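PDB 2QHA: beta-1,4-mannanase from Bacillus subtilis, which probably catalyses the random endo-hydrolysis of beta-1,4-mannosidic linkages in mannans, galactomannans and glucomannans. Local coordinates for residues A[18-23]-A[329-334]; A[25-30]-A[318-323]; A[242-247]-A[268-273]. All blocks are in the same frame, centred on the assembly; numbering follows the deposited sequence.

All three contacts are partly buried, their centres about 19 to 20 Å from the chain's centre, yet they sit in two regions of a TIM-barrel enzyme. Contacts 1 and 2 adjoin, their centres about 11 Å apart. R27 of contact 2 reaches T332 and P333 of contact 1, and L320 packs on W20, so both fasten the C-terminal part of the chain to the N-terminal helix and the loop after it. Contact 1 combines indole packing with a zinc site; contact 2 relies on an aliphatic side chain and a water bridge. Contact 3, its centre about 31 Å from that of contact 1, joins neighbouring barrel strands through backbone bonds beside the predicted active site.

Contact 1: A[18-23]-A[329-334]; sequences MNWLAH and DSLTPI
The backbones come closest where W20, on helix 12-22, faces I334 of the C-terminal tail, their CA atoms 6.2 Å apart. The W20 indole reaches out from the helix to lie against the tail, its CG set anti to the backbone N (chi1 -178°). L331 lies over one face of it: its CB makes a CH-pi contact, 3.9 Å from the centroid of the five-membered ring, while its CD1 presses on W20 CG. At the ring edge, near its plane, W20 NE1 donates to T332 O over 2.9 Å, a bond bent to 131°, and reaches T332 OG1 only weakly; that hydroxyl oxygen is also bonded by R27. I334 meets the indole obliquely through CG1 and sends CG2 over one face of the H23 imidazole, 3.7 Å from the ring centroid. H23 ND1 donates to N19 O at 2.7 Å in an almost straight bond (175°). Held at ND1 by this bond and at NE2 by the zinc ion, the ring is fixed in rotation. H1 and E336 are the other protein ligands, so the metal ties the two ends of the modelled chain together; the N19 carbonyl, a second-shell group, would tend to polarise the imidazole.

Contact 2: A[25-30]-A[318-323]; sequences PNRTEN and WTLNKG
L320 meets N30 of the 25-30 loop through its branched end. Its CB directs CG anti to the carbonyl carbon (chi1 -85°), which brings that end close to the loop. CG settles against the N30 carbonyl, 3.6 Å from N30 O. There the chain forks. CD2 goes to the side chain of N30, touching N30 CB at 3.6 Å, the two side chains crossing at about a right angle. CD1 takes the other course, passing 3.3 Å from N30 O and 3.8 Å from R27 NH1; the same methyl also packs against W20 of helix 12-22. The carbonyl it touches is already engaged: R27 NH1 donates to N30 O at 2.9 Å (150°), in the carbonyl plane, and so closes the loop on itself, while R27 NH2 is bonded to P333 O. The place of these residues in the TIM barrel explains the meeting. The 25-30 loop links helix 12-22 to the first barrel strand, 32-40, and the short strand 319-320 runs parallel to that strand, with backbone bonds from L320 to V32 and S34. N30 and W318 come within 4.4 Å of each other, CA to CA, where the loop enters the strand. A water joins the two segments, donating to T28 O and accepting from W318 NE1 at 3.0 Å; the W318 ring also makes a cation-pi contact with R31.

Contact 3: A[242-247]-A[268-273]; sequences YFQDAY and GPQTAN
F243 O gathers three partners: Q270 N, P269 CA and a water. Q270 N donates to it at 3.0 Å, arriving from well above the carbonyl plane (58° out of it). P269 CA offers a CA-H...O contact to the same oxygen at 3.3 Å, and the water, which accepts from T271 N, adds a weak bond. One step back along the strands the pattern is simpler: F243 N donates to G268 O at 3.1 Å, nearly along the C=O axis, and Y242 CA brings its hydrogen to the same carbonyl. The F243 ring turns one face to that oxygen, its CG placed between the backbone N and the carbonyl carbon (chi1 54°). These are parallel bridges between strands 236-243 and 262-269, the sixth and seventh strands of the TIM barrel, joined as a beta-alpha-beta unit through helix 252-256. They lie at the C-terminal ends of the strands, where enzymes of this fold carry their active sites. The Y242 ring lies against the backbone of G268, with CD1 3.7 Å from G268 CA; a beta carbon on G268 would run into Y242 CE1, so glycine suits this position. Y242 OH is hydrogen-bonded to E266, the predicted nucleophile, and the ring meets W302 edge-to-face. Its place beside E266 is consistent with the predicted role of Y242 in binding substrate. A phenylalanine in its place lacks the hydroxyl and is likely to leave E266 OE1 without this partner, its carboxylate freer to turn. Q270, bent at its second torsion, brings OE1 to 3.7 Å from Y242 CB, while Q244 rests OE1 against Q270 CB at 3.4 Å, the two amide planes 45° apart.

Contact 1: A[18-23]-A[329-334]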
loop_
_atom_site.group_PDB
_atom_site.type_symbol
_atom_site.label_atom_id
_atom_site.label_comp_id
_atom_site.label_asym_id
_atom_site.label_seq_id
_atom_site.Cartn_x
_atom_site.Cartn_y
_atom_site.Cartn_z
ATOM N N MET A 18 0.124 14.321 4.407
ATOM C CA MET A 18 1.396 13.671 4.728
ATOM C C MET A 18 1.957 14.176 6.061
ATOM O O MET A 18 2.376 13.388 6.907
ATOM C CB MET A 18 2.418 13.896 3.609
ATOM C CG MET A 18 3.739 13.161 3.834
ATOM S SD MET A 18 3.534 11.375 3.925
ATOM C CE MET A 18 4.435 10.952 5.407
ATOM N N ASN A 19 1.957 15.492 6.242
ATOM C CA ASN A 19 2.460 16.092 7.476
ATOM C C ASN A 19 1.643 15.619 8.682
ATOM O O ASN A 19 2.193 15.270 9.733
ATOM C CB ASN A 19 2.436 17.619 7.359
ATOM C CG ASN A 19 3.065 18.310 8.551
ATOM O OD1 ASN A 19 4.191 18.002 8.938
ATOM N ND2 ASN A 19 2.344 19.260 9.131
ATOM N N TRP A 20 0.325 15.575 8.504
ATOM C CA TRP A 20 -0.586 15.150 9.559
ATOM C C TRP A 20 -0.319 13.688 9.929
ATOM O O TRP A 20 -0.207 13.351 11.111
ATOM C CB TRP A 20 -2.026 15.382 9.104
ATOM C CG TRP A 20 -3.092 15.040 10.096
ATOM C CD1 TRP A 20 -3.620 15.864 11.049
ATOM C CD2 TRP A 20 -3.772 13.787 10.222
ATOM N NE1 TRP A 20 -4.602 15.200 11.762
ATOM C CE2 TRP A 20 -4.712 13.923 11.270
ATOM C CE3 TRP A 20 -3.684 12.562 9.542
ATOM C CZ2 TRP A 20 -5.550 12.878 11.659
ATOM C CZ3 TRP A 20 -4.520 11.522 9.924
ATOM C CH2 TRP A 20 -5.431 11.682 10.983
ATOM N N LEU A 21 -0.190 12.821 8.927
ATOM C CA LEU A 21 0.095 11.409 9.196
ATOM C C LEU A 21 1.389 11.234 9.979
ATOM O O LEU A 21 1.459 10.434 10.913
ATOM C CB LEU A 21 0.186 10.609 7.897
ATOM C CG LEU A 21 -1.112 10.361 7.134
ATOM C CD1 LEU A 21 -0.754 9.779 5.783
ATOM C CD2 LEU A 21 -2.055 9.424 7.895
ATOM N N ALA A 22 2.426 11.970 9.586
ATOM C CA ALA A 22 3.736 11.817 10.209
ATOM C C ALA A 22 3.741 12.136 11.704
ATOM O O ALA A 22 4.555 11.582 12.450
ATOM C CB ALA A 22 4.769 12.665 9.489
ATOM N N HIS A 23 2.838 13.018 12.130
ATOM C CA HIS A 23 2.788 13.463 13.533
ATOM C C HIS A 23 1.891 12.617 14.437
ATOM O O HIS A 23 1.817 12.862 15.652
ATOM C CB HIS A 23 2.316 14.910 13.618
ATOM C CG HIS A 23 3.339 15.919 13.211
ATOM N ND1 HIS A 23 3.576 16.253 11.895
ATOM C CD2 HIS A 23 4.161 16.699 13.954
ATOM C CE1 HIS A 23 4.515 17.184 11.845
ATOM N NE2 HIS A 23 4.876 17.481 13.081
ATOM N N ASP A 329 -14.036 20.661 8.215
ATOM C CA ASP A 329 -13.346 20.639 6.924
ATOM C C ASP A 329 -11.816 20.784 7.023
ATOM O O ASP A 329 -11.121 20.912 6.010
ATOM C CB ASP A 329 -13.969 21.675 5.977
ATOM C CG ASP A 329 -15.451 21.422 5.735
ATOM O OD1 ASP A 329 -15.813 20.275 5.387
ATOM O OD2 ASP A 329 -16.257 22.364 5.899
ATOM N N SER A 330 -11.305 20.741 8.252
ATOM C CA SER A 330 -9.867 20.705 8.506
ATOM C C SER A 330 -9.514 19.449 9.292
ATOM O O SER A 330 -10.306 18.983 10.108
ATOM C CB SER A 330 -9.426 21.942 9.290
ATOM O OG SER A 330 -9.616 23.126 8.531
ATOM N N LEU A 331 -8.323 18.901 9.054
ATOM C CA LEU A 331 -7.873 17.736 9.821
ATOM C C LEU A 331 -7.744 18.098 11.301
ATOM O O LEU A 331 -7.560 19.264 11.656
ATOM C CB LEU A 331 -6.557 17.178 9.272
ATOM C CG LEU A 331 -6.570 16.596 7.848
ATOM C CD1 LEU A 331 -5.154 16.267 7.408
ATOM C CD2 LEU A 331 -7.478 15.358 7.731
ATOM N N THR A 332 -7.876 17.107 12.174
ATOM C CA THR A 332 -7.742 17.356 13.608
ATOM C C THR A 332 -6.325 17.864 13.916
ATOM O O THR A 332 -5.379 17.561 13.173
ATOM C CB THR A 332 -8.038 16.091 14.413
ATOM O OG1 THR A 332 -7.210 15.033 13.926
ATOM C CG2 THR A 332 -9.506 15.684 14.278
ATOM N N PRO A 333 -6.169 18.666 14.989
ATOM C CA PRO A 333 -4.892 19.329 15.257
ATOM C C PRO A 333 -3.695 18.388 15.334
ATOM O O PRO A 333 -3.766 17.301 15.922
ATOM C CB PRO A 333 -5.137 20.016 16.610
ATOM C CG PRO A 333 -6.601 20.277 16.608
ATOM C CD PRO A 333 -7.193 19.052 15.981
ATOM N N ILE A 334 -2.596 18.822 14.730
ATOM C CA ILE A 334 -1.320 18.148 14.880
ATOM C C ILE A 334 -0.797 18.314 16.309
ATOM O O ILE A 334 -0.963 19.370 16.928
ATOM C CB ILE A 334 -0.310 18.668 13.826
ATOM C CG1 ILE A 334 -0.594 18.002 12.466
ATOM C CG2 ILE A 334 1.147 18.442 14.262
ATOM C CD1 ILE A 334 0.251 18.521 11.341
#

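Contact 2: A[25-30]-A[318-323]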
loop_
_atom_site.group_PDB
_atom_site.type_symbol
_atom_site.label_atom_id
_atom_site.label_comp_id
_atom_site.label_asym_id
_atom_site.label_seq_id
_atom_site.Cartn_x
_atom_site.Cartn_y
_atom_site.Cartn_z
ATOM N N PRO A 25 2.137 9.609 15.832
ATOM C CA PRO A 25 2.679 8.946 17.034
ATOM C C PRO A 25 3.019 9.863 18.206
ATOM O O PRO A 25 3.345 9.364 19.279
ATOM C CB PRO A 25 3.953 8.256 16.517
ATOM C CG PRO A 25 3.739 8.146 15.028
ATOM C CD PRO A 25 3.028 9.415 14.673
ATOM N N ASN A 26 2.943 11.177 18.011
ATOM C CA ASN A 26 3.148 12.125 19.122
ATOM C C ASN A 26 1.954 12.213 20.066
ATOM O O ASN A 26 2.062 12.762 21.165
ATOM C CB ASN A 26 3.445 13.521 18.583
ATOM C CG ASN A 26 4.720 13.579 17.770
ATOM O OD1 ASN A 26 5.665 12.836 18.018
ATOM N ND2 ASN A 26 4.740 14.459 16.775
ATOM N N ARG A 27 0.812 11.695 19.616
ATOM C CA ARG A 27 -0.440 11.746 20.372
ATOM C C ARG A 27 -0.490 10.680 21.471
ATOM O O ARG A 27 0.316 9.744 21.477
ATOM C CB ARG A 27 -1.631 11.562 19.425
ATOM C CG ARG A 27 -1.774 12.642 18.381
ATOM C CD ARG A 27 -2.872 12.277 17.399
ATOM N NE ARG A 27 -3.213 13.405 16.539
ATOM C CZ ARG A 27 -4.340 13.503 15.835
ATOM N NH1 ARG A 27 -5.250 12.533 15.879
ATOM N NH2 ARG A 27 -4.568 14.587 15.097
ATOM N N THR A 28 -1.442 10.826 22.394
ATOM C CA THR A 28 -1.654 9.830 23.457
ATOM C C THR A 28 -2.830 8.892 23.152
ATOM O O THR A 28 -3.109 7.951 23.906
ATOM C CB THR A 28 -1.879 10.500 24.834
ATOM O OG1 THR A 28 -3.036 11.338 24.773
ATOM C CG2 THR A 28 -0.675 11.330 25.234
ATOM N N GLU A 29 -3.510 9.151 22.038
ATOM C CA GLU A 29 -4.682 8.397 21.603
ATOM C C GLU A 29 -4.924 8.823 20.158
ATOM O O GLU A 29 -4.261 9.746 19.677
ATOM C CB GLU A 29 -5.904 8.740 22.475
ATOM C CG GLU A 29 -6.309 10.212 22.440
ATOM C CD GLU A 29 -7.505 10.518 23.329
ATOM O OE1 GLU A 29 -7.364 10.460 24.567
ATOM O OE2 GLU A 29 -8.588 10.817 22.782
ATOM N N ASN A 30 -5.857 8.170 19.469
ATOM C CA ASN A 30 -6.263 8.607 18.132
ATOM C C ASN A 30 -5.046 8.749 17.208
ATOM O O ASN A 30 -4.821 9.805 16.606
ATOM C CB ASN A 30 -7.042 9.931 18.236
ATOM C CG ASN A 30 -8.361 9.773 18.969
ATOM O OD1 ASN A 30 -8.899 8.671 19.081
ATOM N ND2 ASN A 30 -8.887 10.885 19.479
ATOM N N TRP A 318 -6.521 4.115 20.634
ATOM C CA TRP A 318 -5.521 4.526 19.648
ATOM C C TRP A 318 -6.058 4.592 18.230
ATOM O O TRP A 318 -5.466 5.258 17.393
ATOM C CB TRP A 318 -4.332 3.570 19.660
ATOM C CG TRP A 318 -3.338 3.827 20.753
ATOM C CD1 TRP A 318 -3.600 4.251 22.027
ATOM C CD2 TRP A 318 -1.919 3.630 20.679
ATOM N NE1 TRP A 318 -2.430 4.342 22.747
ATOM C CE2 TRP A 318 -1.381 3.970 21.947
ATOM C CE3 TRP A 318 -1.047 3.219 19.662
ATOM C CZ2 TRP A 318 -0.003 3.910 22.224
ATOM C CZ3 TRP A 318 0.315 3.147 19.935
ATOM C CH2 TRP A 318 0.826 3.493 21.206
ATOM N N THR A 319 -7.158 3.893 17.951
ATOM C CA THR A 319 -7.606 3.723 16.565
ATOM C C THR A 319 -8.406 4.924 16.061
ATOM O O THR A 319 -9.264 5.447 16.779
ATOM C CB THR A 319 -8.417 2.421 16.415
ATOM O OG1 THR A 319 -7.638 1.344 16.936
ATOM C CG2 THR A 319 -8.759 2.137 14.948
ATOM N N LEU A 320 -8.110 5.355 14.831
ATOM C CA LEU A 320 -8.881 6.386 14.139
ATOM C C LEU A 320 -9.591 5.791 12.942
ATOM O O LEU A 320 -8.971 5.141 12.094
ATOM C CB LEU A 320 -7.987 7.521 13.657
ATOM C CG LEU A 320 -7.643 8.639 14.626
ATOM C CD1 LEU A 320 -6.719 9.626 13.936
ATOM C CD2 LEU A 320 -8.894 9.353 15.160
ATOM N N ASN A 321 -10.896 6.036 12.875
ATOM C CA ASN A 321 -11.744 5.472 11.839
ATOM C C ASN A 321 -12.223 6.524 10.844
ATOM O O ASN A 321 -11.931 7.710 10.996
ATOM C CB ASN A 321 -12.899 4.719 12.498
ATOM C CG ASN A 321 -12.401 3.615 13.403
ATOM O OD1 ASN A 321 -12.809 3.487 14.572
ATOM N ND2 ASN A 321 -11.484 2.817 12.878
ATOM N N LYS A 322 -12.939 6.079 9.814
ATOM C CA LYS A 322 -13.450 6.980 8.787
ATOM C C LYS A 322 -14.193 8.144 9.437
ATOM O O LYS A 322 -15.004 7.927 10.338
ATOM C CB LYS A 322 -14.386 6.220 7.847
ATOM C CG LYS A 322 -14.778 6.968 6.574
ATOM C CD LYS A 322 -15.794 6.161 5.775
ATOM C CE LYS A 322 -16.091 6.787 4.427
ATOM N NZ LYS A 322 -17.232 6.046 3.788
ATOM N N GLY A 323 -13.905 9.362 8.983
ATOM C CA GLY A 323 -14.543 10.559 9.517
ATOM C C GLY A 323 -13.824 11.184 10.696
ATOM O O GLY A 323 -13.944 12.384 10.937
HETATM O O HOH W 1 -1.990 5.958 25.214
#

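Contact 3: A[242-247]-A[268-273]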
loop_
_atom_site.group_PDB
_atom_site.type_symbol
_atom_site.label_atom_id
_atom_site.label_comp_id
_atom_site.label_asym_id
_atom_site.label_seq_id
_atom_site.Cartn_x
_atom_site.Cartn_y
_atom_site.Cartn_z
ATOM N N TYR A 242 1.628 -11.150 7.478
ATOM C CA TYR A 242 0.695 -12.247 7.675
ATOM C C TYR A 242 1.328 -13.214 8.667
ATOM O O TYR A 242 2.419 -13.728 8.430
ATOM C CB TYR A 242 0.354 -12.897 6.332
ATOM C CG TYR A 242 -0.445 -11.949 5.460
ATOM C CD1 TYR A 242 -1.839 -11.964 5.482
ATOM C CD2 TYR A 242 0.195 -10.995 4.669
ATOM C CE1 TYR A 242 -2.583 -11.077 4.710
ATOM C CE2 TYR A 242 -0.537 -10.106 3.890
ATOM C CZ TYR A 242 -1.922 -10.152 3.915
ATOM O OH TYR A 242 -2.646 -9.275 3.143
ATOM N N PHE A 243 0.648 -13.418 9.797
ATOM C CA PHE A 243 1.261 -14.038 10.977
ATOM C C PHE A 243 0.188 -14.699 11.849
ATOM O O PHE A 243 -1.009 -14.517 11.624
ATOM C CB PHE A 243 1.973 -12.952 11.796
ATOM C CG PHE A 243 1.082 -11.791 12.140
ATOM C CD1 PHE A 243 0.273 -11.834 13.267
ATOM C CD2 PHE A 243 1.015 -10.679 11.305
ATOM C CE1 PHE A 243 -0.569 -10.772 13.578
ATOM C CE2 PHE A 243 0.178 -9.619 11.601
ATOM C CZ PHE A 243 -0.617 -9.661 12.743
ATOM N N GLN A 244 0.627 -15.423 12.875
ATOM C CA GLN A 244 -0.264 -15.904 13.916
ATOM C C GLN A 244 0.031 -15.121 15.198
ATOM O O GLN A 244 -0.892 -14.739 15.929
ATOM C CB GLN A 244 -0.082 -17.410 14.151
ATOM C CG GLN A 244 0.085 -18.265 12.872
ATOM C CD GLN A 244 1.539 -18.398 12.414
ATOM O OE1 GLN A 244 1.816 -18.502 11.215
ATOM N NE2 GLN A 244 2.473 -18.396 13.368
ATOM N N ASP A 245 1.319 -14.876 15.451
ATOM C CA ASP A 245 1.763 -14.167 16.644
ATOM C C ASP A 245 2.103 -12.713 16.309
ATOM O O ASP A 245 3.178 -12.418 15.769
ATOM C CB ASP A 245 2.969 -14.881 17.275
ATOM C CG ASP A 245 3.446 -14.212 18.545
ATOM O OD1 ASP A 245 2.744 -13.298 19.035
ATOM O OD2 ASP A 245 4.519 -14.613 19.054
ATOM N N ALA A 246 1.179 -11.817 16.651
ATOM C CA ALA A 246 1.332 -10.378 16.409
ATOM C C ALA A 246 2.559 -9.772 17.070
ATOM O O ALA A 246 3.062 -8.744 16.621
ATOM C CB ALA A 246 0.077 -9.625 16.850
ATOM N N TYR A 247 3.043 -10.410 18.137
ATOM C CA TYR A 247 4.126 -9.839 18.942
ATOM C C TYR A 247 5.503 -10.199 18.399
ATOM O O TYR A 247 6.508 -9.690 18.875
ATOM C CB TYR A 247 4.009 -10.284 20.405
ATOM C CG TYR A 247 2.755 -9.779 21.079
ATOM C CD1 TYR A 247 2.772 -8.629 21.870
ATOM C CD2 TYR A 247 1.545 -10.444 20.910
ATOM C CE1 TYR A 247 1.603 -8.163 22.482
ATOM C CE2 TYR A 247 0.389 -9.986 21.511
ATOM C CZ TYR A 247 0.420 -8.843 22.282
ATOM O OH TYR A 247 -0.740 -8.404 22.885
ATOM N N GLY A 268 -2.832 -9.679 8.217
ATOM C CA GLY A 268 -3.828 -10.741 8.323
ATOM C C GLY A 268 -3.282 -11.991 8.982
ATOM O O GLY A 268 -2.075 -12.130 9.119
ATOM N N PRO A 269 -4.178 -12.905 9.396
ATOM C CA PRO A 269 -3.799 -14.242 9.862
ATOM C C PRO A 269 -3.096 -15.059 8.789
ATOM O O PRO A 269 -3.454 -14.976 7.613
ATOM C CB PRO A 269 -5.154 -14.899 10.185
ATOM C CG PRO A 269 -6.174 -14.101 9.443
ATOM C CD PRO A 269 -5.636 -12.696 9.488
ATOM N N GLN A 270 -2.091 -15.834 9.189
ATOM C CA GLN A 270 -1.408 -16.721 8.251
ATOM C C GLN A 270 -2.251 -17.962 7.950
ATOM O O GLN A 270 -2.295 -18.431 6.810
ATOM C CB GLN A 270 -0.021 -17.114 8.776
ATOM C CG GLN A 270 0.899 -17.752 7.733
ATOM C CD GLN A 270 1.249 -16.810 6.582
ATOM O OE1 GLN A 270 0.439 -16.576 5.680
ATOM N NE2 GLN A 270 2.466 -16.269 6.609
ATOM N N THR A 271 -2.924 -18.472 8.975
ATOM C CA THR A 271 -3.712 -19.699 8.859
ATOM C C THR A 271 -5.208 -19.438 9.021
ATOM O O THR A 271 -5.607 -18.531 9.758
ATOM C CB THR A 271 -3.246 -20.775 9.873
ATOM O OG1 THR A 271 -3.105 -20.189 11.175
ATOM C CG2 THR A 271 -1.908 -21.361 9.449
ATOM N N ALA A 272 -6.004 -20.251 8.316
ATOM C CA ALA A 272 -7.480 -20.196 8.250
ATOM C C ALA A 272 -8.197 -19.319 9.278
ATOM O O ALA A 272 -7.914 -19.393 10.474
ATOM C CB ALA A 272 -8.055 -21.618 8.285
ATOM N N ASN A 273 -9.148 -18.517 8.795
ATOM C CA ASN A 273 -9.931 -17.594 9.640
ATOM C C ASN A 273 -10.715 -18.236 10.791
ATOM O O ASN A 273 -10.805 -19.461 10.896
ATOM C CB ASN A 273 -10.873 -16.719 8.785
ATOM C CG ASN A 273 -11.955 -17.520 8.049
ATOM O OD1 ASN A 273 -12.815 -16.936 7.387
ATOM N ND2 ASN A 273 -11.915 -18.847 8.157
HETATM O O HOH W 2 -2.916 -17.295 11.969
#